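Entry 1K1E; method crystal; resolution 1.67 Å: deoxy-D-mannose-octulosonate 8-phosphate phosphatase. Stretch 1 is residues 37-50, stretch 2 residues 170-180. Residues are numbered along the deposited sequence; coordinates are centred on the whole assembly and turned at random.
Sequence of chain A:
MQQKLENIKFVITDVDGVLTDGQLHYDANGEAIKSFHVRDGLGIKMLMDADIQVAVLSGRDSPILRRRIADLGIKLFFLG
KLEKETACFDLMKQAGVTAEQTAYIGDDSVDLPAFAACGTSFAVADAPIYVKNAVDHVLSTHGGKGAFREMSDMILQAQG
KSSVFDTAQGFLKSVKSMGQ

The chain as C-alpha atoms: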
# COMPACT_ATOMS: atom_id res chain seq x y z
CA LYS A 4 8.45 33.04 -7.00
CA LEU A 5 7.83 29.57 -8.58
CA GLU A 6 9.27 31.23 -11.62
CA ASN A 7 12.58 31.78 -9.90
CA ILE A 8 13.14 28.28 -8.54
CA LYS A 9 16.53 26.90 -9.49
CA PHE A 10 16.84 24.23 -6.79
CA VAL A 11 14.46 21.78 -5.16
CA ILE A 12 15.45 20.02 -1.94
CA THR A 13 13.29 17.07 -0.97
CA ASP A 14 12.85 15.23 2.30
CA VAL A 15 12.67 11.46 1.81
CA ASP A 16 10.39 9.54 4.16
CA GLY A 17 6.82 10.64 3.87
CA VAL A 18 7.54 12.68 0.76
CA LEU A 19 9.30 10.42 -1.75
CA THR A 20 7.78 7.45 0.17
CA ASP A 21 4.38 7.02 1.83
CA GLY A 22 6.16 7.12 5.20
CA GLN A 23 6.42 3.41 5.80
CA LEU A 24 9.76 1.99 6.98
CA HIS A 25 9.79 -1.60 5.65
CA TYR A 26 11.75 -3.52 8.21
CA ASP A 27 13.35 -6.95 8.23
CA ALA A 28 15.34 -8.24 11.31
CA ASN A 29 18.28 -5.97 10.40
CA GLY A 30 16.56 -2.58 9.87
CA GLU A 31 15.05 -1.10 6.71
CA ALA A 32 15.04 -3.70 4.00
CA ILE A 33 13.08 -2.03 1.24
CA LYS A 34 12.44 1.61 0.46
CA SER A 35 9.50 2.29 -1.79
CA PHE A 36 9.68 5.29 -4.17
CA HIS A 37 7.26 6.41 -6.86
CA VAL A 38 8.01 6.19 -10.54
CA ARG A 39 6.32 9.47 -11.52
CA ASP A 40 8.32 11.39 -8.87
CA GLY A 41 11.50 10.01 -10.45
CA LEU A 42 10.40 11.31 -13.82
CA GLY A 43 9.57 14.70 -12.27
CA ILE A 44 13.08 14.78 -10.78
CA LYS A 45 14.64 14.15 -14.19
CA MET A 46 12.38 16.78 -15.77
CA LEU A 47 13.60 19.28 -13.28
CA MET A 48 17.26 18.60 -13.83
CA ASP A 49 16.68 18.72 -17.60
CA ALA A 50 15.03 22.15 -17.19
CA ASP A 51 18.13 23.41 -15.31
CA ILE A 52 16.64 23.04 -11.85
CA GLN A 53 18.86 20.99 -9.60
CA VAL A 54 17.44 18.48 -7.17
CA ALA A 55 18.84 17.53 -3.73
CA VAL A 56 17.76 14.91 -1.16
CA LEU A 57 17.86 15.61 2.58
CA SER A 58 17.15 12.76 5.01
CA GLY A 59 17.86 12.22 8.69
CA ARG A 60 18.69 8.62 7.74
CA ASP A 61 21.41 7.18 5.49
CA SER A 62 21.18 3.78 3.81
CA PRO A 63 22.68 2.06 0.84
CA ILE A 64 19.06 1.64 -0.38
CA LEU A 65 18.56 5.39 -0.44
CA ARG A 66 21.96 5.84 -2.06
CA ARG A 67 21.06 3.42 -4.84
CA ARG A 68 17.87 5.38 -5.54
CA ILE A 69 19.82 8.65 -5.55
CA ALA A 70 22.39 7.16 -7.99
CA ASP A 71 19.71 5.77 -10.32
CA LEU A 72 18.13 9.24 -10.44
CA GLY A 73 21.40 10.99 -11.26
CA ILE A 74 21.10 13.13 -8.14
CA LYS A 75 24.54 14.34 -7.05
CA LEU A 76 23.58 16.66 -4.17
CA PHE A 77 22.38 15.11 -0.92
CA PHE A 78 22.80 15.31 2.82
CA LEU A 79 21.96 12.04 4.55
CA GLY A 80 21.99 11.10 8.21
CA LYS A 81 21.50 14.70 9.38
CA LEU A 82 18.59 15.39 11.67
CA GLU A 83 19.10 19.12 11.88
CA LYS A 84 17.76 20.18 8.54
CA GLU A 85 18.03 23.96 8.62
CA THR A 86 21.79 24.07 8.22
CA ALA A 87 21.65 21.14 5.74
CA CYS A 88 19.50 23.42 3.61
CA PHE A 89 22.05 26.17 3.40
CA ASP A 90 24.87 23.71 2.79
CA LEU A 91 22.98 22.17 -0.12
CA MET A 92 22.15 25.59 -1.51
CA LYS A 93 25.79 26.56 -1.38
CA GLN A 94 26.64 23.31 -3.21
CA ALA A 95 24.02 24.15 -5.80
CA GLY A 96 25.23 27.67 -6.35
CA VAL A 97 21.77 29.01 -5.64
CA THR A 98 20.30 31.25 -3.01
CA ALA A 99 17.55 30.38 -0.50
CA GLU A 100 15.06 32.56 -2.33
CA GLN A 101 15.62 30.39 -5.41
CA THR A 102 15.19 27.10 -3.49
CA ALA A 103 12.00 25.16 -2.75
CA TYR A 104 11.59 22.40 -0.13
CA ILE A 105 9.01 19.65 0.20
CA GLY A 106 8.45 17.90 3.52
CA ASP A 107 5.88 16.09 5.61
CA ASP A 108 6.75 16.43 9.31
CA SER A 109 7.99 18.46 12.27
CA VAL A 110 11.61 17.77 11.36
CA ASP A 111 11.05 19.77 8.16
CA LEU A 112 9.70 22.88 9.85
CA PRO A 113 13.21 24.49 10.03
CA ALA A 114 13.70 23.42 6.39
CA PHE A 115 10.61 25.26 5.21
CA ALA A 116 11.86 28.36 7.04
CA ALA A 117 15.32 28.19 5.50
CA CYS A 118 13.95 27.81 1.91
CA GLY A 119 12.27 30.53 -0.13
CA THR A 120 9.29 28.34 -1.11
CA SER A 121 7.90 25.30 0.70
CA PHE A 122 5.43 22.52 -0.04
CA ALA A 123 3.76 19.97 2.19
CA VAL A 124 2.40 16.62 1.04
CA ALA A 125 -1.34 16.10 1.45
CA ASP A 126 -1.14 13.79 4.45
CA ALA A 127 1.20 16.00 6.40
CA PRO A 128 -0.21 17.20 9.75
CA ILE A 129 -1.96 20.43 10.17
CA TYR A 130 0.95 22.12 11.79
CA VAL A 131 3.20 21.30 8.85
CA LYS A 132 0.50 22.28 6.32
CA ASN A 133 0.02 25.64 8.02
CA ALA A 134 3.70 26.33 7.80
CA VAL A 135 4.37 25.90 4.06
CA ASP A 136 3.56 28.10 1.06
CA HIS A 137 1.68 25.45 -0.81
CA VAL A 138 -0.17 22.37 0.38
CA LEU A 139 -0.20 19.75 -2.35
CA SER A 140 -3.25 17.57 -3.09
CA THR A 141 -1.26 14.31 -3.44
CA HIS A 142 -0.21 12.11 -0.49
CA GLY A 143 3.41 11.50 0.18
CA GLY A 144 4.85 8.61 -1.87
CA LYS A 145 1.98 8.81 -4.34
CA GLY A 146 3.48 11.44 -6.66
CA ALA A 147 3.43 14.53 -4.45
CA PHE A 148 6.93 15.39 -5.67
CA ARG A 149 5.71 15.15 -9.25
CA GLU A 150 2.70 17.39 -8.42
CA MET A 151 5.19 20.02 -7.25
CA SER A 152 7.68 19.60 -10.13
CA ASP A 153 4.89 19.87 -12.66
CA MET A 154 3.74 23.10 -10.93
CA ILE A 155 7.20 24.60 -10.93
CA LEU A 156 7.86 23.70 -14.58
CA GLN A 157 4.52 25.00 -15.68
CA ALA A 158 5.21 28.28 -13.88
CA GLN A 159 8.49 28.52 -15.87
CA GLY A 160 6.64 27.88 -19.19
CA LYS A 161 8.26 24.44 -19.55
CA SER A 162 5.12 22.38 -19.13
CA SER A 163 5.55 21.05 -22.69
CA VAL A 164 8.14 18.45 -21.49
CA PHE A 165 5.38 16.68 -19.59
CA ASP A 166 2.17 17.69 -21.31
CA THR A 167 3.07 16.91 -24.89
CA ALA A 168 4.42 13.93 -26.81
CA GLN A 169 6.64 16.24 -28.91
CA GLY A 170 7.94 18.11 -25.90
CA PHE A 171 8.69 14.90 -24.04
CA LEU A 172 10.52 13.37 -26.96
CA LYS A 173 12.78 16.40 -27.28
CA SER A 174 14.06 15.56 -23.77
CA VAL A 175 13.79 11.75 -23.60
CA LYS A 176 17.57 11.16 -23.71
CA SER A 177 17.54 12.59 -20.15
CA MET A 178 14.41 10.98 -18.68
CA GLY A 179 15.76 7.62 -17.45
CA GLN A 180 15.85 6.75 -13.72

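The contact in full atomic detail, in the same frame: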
# COMPACT_ATOMS: atom_id res chain seq x y z
N HIS A 37 8.35 6.40 -5.89
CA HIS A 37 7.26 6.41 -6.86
C HIS A 37 7.83 6.77 -8.21
O HIS A 37 8.59 7.75 -8.34
CB HIS A 37 6.17 7.40 -6.42
CG HIS A 37 4.95 7.34 -7.26
ND1 HIS A 37 3.75 6.81 -6.83
CD2 HIS A 37 4.76 7.69 -8.57
CE1 HIS A 37 2.87 6.85 -7.82
NE2 HIS A 37 3.45 7.38 -8.88
N VAL A 38 7.44 5.99 -9.21
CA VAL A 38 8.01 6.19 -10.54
C VAL A 38 7.75 7.59 -11.12
O VAL A 38 8.63 8.13 -11.79
CB VAL A 38 7.49 5.13 -11.49
CG1 VAL A 38 5.97 5.36 -11.75
CG2 VAL A 38 8.32 5.08 -12.76
N ARG A 39 6.55 8.16 -10.91
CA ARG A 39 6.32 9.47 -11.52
C ARG A 39 7.12 10.60 -10.81
O ARG A 39 7.42 11.64 -11.42
CB ARG A 39 4.85 9.78 -11.60
CG ARG A 39 4.04 8.64 -12.34
CD ARG A 39 2.62 9.06 -12.82
NE ARG A 39 1.71 9.15 -11.67
CZ ARG A 39 1.04 8.10 -11.19
NH1 ARG A 39 1.15 6.86 -11.69
NH2 ARG A 39 0.23 8.29 -10.18
N ASP A 40 7.43 10.43 -9.52
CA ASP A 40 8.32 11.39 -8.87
C ASP A 40 9.73 11.35 -9.58
O ASP A 40 10.39 12.39 -9.80
CB ASP A 40 8.58 11.00 -7.42
CG ASP A 40 7.36 11.31 -6.49
OD1 ASP A 40 6.56 12.17 -6.85
OD2 ASP A 40 7.25 10.75 -5.38
N GLY A 41 10.20 10.15 -9.83
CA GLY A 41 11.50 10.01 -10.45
C GLY A 41 11.48 10.70 -11.80
O GLY A 41 12.46 11.32 -12.16
N LEU A 42 10.41 10.60 -12.56
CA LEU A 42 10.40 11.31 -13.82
C LEU A 42 10.35 12.84 -13.60
O LEU A 42 10.96 13.61 -14.35
CB LEU A 42 9.22 10.88 -14.68
CG LEU A 42 9.13 11.56 -16.04
CD1 LEU A 42 10.43 11.25 -16.78
CD2 LEU A 42 7.93 11.09 -16.81
N GLY A 43 9.64 13.28 -12.57
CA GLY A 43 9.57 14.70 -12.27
C GLY A 43 10.98 15.22 -11.93
O GLY A 43 11.35 16.38 -12.28
N ILE A 44 11.73 14.41 -11.18
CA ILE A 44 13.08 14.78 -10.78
C ILE A 44 13.93 14.95 -12.03
O ILE A 44 14.64 15.95 -12.15
CB ILE A 44 13.63 13.69 -9.85
CG1 ILE A 44 13.07 13.91 -8.43
CG2 ILE A 44 15.13 13.73 -9.78
CD1 ILE A 44 13.20 12.64 -7.56
N LYS A 45 13.82 14.02 -12.97
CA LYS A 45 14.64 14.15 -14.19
C LYS A 45 14.20 15.38 -14.99
O LYS A 45 15.04 16.02 -15.64
CB LYS A 45 14.50 12.93 -15.13
CG LYS A 45 14.78 11.59 -14.45
CD LYS A 45 16.16 11.62 -13.76
CE LYS A 45 17.33 11.83 -14.75
NZ LYS A 45 18.63 12.08 -14.01
N MET A 46 12.88 15.64 -15.01
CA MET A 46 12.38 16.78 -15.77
C MET A 46 12.97 18.03 -15.18
O MET A 46 13.34 18.94 -15.90
CB MET A 46 10.85 16.80 -15.74
CG MET A 46 10.28 15.75 -16.63
SD MET A 46 8.54 15.56 -16.38
CE MET A 46 8.07 14.67 -18.01
N LEU A 47 13.04 18.09 -13.86
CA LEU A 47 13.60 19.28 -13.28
C LEU A 47 15.04 19.51 -13.68
O LEU A 47 15.39 20.60 -14.14
CB LEU A 47 13.53 19.27 -11.74
CG LEU A 47 12.12 19.35 -11.10
CD1 LEU A 47 12.21 19.32 -9.57
CD2 LEU A 47 11.42 20.68 -11.51
N MET A 48 15.84 18.48 -13.52
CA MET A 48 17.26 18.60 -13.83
C MET A 48 17.44 19.00 -15.29
O MET A 48 18.30 19.83 -15.62
CB MET A 48 17.88 17.26 -13.49
CG MET A 48 17.74 16.91 -12.00
SD MET A 48 18.51 15.34 -11.41
CE MET A 48 18.64 14.57 -12.80
N ASP A 49 16.64 18.42 -16.16
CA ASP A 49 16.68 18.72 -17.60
C ASP A 49 16.33 20.20 -17.89
O ASP A 49 16.85 20.78 -18.84
CB ASP A 49 15.74 17.77 -18.34
CG ASP A 49 15.62 18.06 -19.84
OD1 ASP A 49 14.57 18.61 -20.30
OD2 ASP A 49 16.58 17.74 -20.57
N ALA A 50 15.48 20.79 -17.04
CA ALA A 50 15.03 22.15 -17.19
C ALA A 50 15.90 23.12 -16.37
O ALA A 50 15.45 24.23 -16.03
CB ALA A 50 13.57 22.26 -16.75
N GLY A 170 7.06 17.51 -26.90
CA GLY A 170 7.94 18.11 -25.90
C GLY A 170 8.71 17.06 -25.12
O GLY A 170 9.88 17.27 -24.75
N PHE A 171 8.04 15.95 -24.81
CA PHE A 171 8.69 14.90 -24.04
C PHE A 171 9.83 14.29 -24.83
O PHE A 171 10.94 14.06 -24.31
CB PHE A 171 7.68 13.80 -23.67
CG PHE A 171 8.29 12.69 -22.87
CD1 PHE A 171 8.54 12.83 -21.52
CD2 PHE A 171 8.72 11.53 -23.51
CE1 PHE A 171 9.24 11.82 -20.82
CE2 PHE A 171 9.40 10.54 -22.83
CZ PHE A 171 9.67 10.67 -21.49
N LEU A 172 9.53 13.98 -26.10
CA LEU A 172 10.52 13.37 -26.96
C LEU A 172 11.76 14.23 -27.13
O LEU A 172 12.85 13.73 -27.19
CB LEU A 172 9.90 12.96 -28.30
CG LEU A 172 8.90 11.78 -28.14
CD1 LEU A 172 8.13 11.57 -29.44
CD2 LEU A 172 9.63 10.47 -27.70
N LYS A 173 11.60 15.54 -27.16
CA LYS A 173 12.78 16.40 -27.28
C LYS A 173 13.76 16.19 -26.12
O LYS A 173 14.99 16.38 -26.28
CB LYS A 173 12.33 17.86 -27.29
CG LYS A 173 11.43 18.23 -28.45
CD LYS A 173 11.45 19.74 -28.62
CE LYS A 173 11.28 20.18 -30.04
NZ LYS A 173 9.96 20.83 -30.14
N SER A 174 13.23 15.74 -24.97
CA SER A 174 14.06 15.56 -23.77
C SER A 174 14.28 14.13 -23.30
O SER A 174 15.01 13.91 -22.32
CB SER A 174 13.47 16.33 -22.59
OG SER A 174 13.58 17.75 -22.75
N VAL A 175 13.72 13.16 -24.01
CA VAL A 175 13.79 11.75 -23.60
C VAL A 175 15.18 11.22 -23.27
O VAL A 175 15.34 10.42 -22.33
CB VAL A 175 13.12 10.85 -24.66
CG1 VAL A 175 13.99 10.79 -25.92
CG2 VAL A 175 12.85 9.46 -24.05
N LYS A 176 16.21 11.66 -24.01
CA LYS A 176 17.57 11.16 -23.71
C LYS A 176 17.93 11.35 -22.22
O LYS A 176 18.79 10.63 -21.67
CB LYS A 176 18.62 11.86 -24.60
N SER A 177 17.25 12.29 -21.56
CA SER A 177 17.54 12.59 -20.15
C SER A 177 16.51 12.14 -19.13
O SER A 177 16.65 12.43 -17.94
CB SER A 177 17.78 14.09 -20.03
OG SER A 177 18.74 14.47 -21.00
N MET A 178 15.49 11.40 -19.57
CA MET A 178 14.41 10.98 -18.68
C MET A 178 14.49 9.57 -18.04
O MET A 178 13.49 9.07 -17.51
CB MET A 178 13.08 11.11 -19.44
CG MET A 178 12.80 12.51 -20.01
SD MET A 178 12.54 13.75 -18.73
CE MET A 178 14.04 14.76 -18.93
N GLY A 179 15.67 8.94 -18.06
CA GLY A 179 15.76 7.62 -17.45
C GLY A 179 15.96 7.73 -15.94
O GLY A 179 16.42 8.76 -15.47
N GLN A 180 15.59 6.70 -15.17
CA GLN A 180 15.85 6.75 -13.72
C GLN A 180 16.50 5.47 -13.24
O GLN A 180 16.37 5.21 -12.02
CB GLN A 180 14.58 6.98 -12.89
CG GLN A 180 13.52 5.92 -12.97
CD GLN A 180 12.20 6.52 -12.53
OE1 GLN A 180 11.91 6.57 -11.32
NE2 GLN A 180 11.42 7.04 -13.49
OXT GLN A 180 17.14 4.78 -14.08
O HOH W 1 17.36 14.98 -16.52

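The C-terminal tail of the chain runs along one side of the helix formed by residues 38-49, and the contact is held by a few polar links around an apolar centre. The nearest CA pairs are Gly41–Gln180, Lys45–Met178 and Asp49–Ser177, so one turn of helix is matched by one or two tail residues, and the tail runs in the sense opposite to the helix.

The shorter of the two direct hydrogen bonds is at the end of the helix. Asp49 and Ser174 both direct their CA-to-CB bonds toward the opposing stretch, and Ser174 OG donates a hydrogen bond to Asp49 OD1 at 2.8 Å. A short hydroxyl side chain suits this place because it brings a donor to the carboxylate without filling much space. Beside this bond, Asp49 CB packs against Met178 CE at 3.5 Å, so the same residue serves the polar and the apolar parts of the contact.

One turn earlier, Lys45 O already accepts the helical hydrogen bond from Asp49 N, at 2.9 Å. Carbonyl oxygens can accept twice, and a water uses the remaining capacity: it donates to Lys45 O at 2.7 Å and to Ser177 O at 3.0 Å, joining the two backbones where they do not bond directly. The Lys45 side chain lies against the tail, with its CE 3.3 Å from Ser177 O and also 3.3 Å from Gly179 O. These are carbon-to-oxygen contacts; the ammonium group, NZ, is hydrogen-bonded elsewhere in the structure.

At the start of the helix, Gln180 NE2 donates to Val38 O at 3.4 Å. The bond is weak, and Val38 O already receives the helical bond from Leu42 N at 3.1 Å. Gln180 OE1 is satisfied elsewhere in the structure, and it lies 3.6 Å from Gly41 CA. Glycine fits here: a CB at this position would point toward the tail and come to 2.1 Å from Gln180 OE1, a clash.

Between these polar sites, apolar side chains fill the space. The CA-to-CB bond of Met178 points sideways, but the end of its side chain comes nearer the helix; its SD meets Met46 CG at 3.7 Å and its CB meets Leu42 CD1 at 3.8 Å. Phe171 presents the edge of its ring to the same two residues, with CD1 4.0 Å from Met46 CE and CE1 4.3 Å from Leu42 CD1. Long, unbranched methionines can bend to fit such a surface, and they bring no donor and only a weakly accepting sulfur.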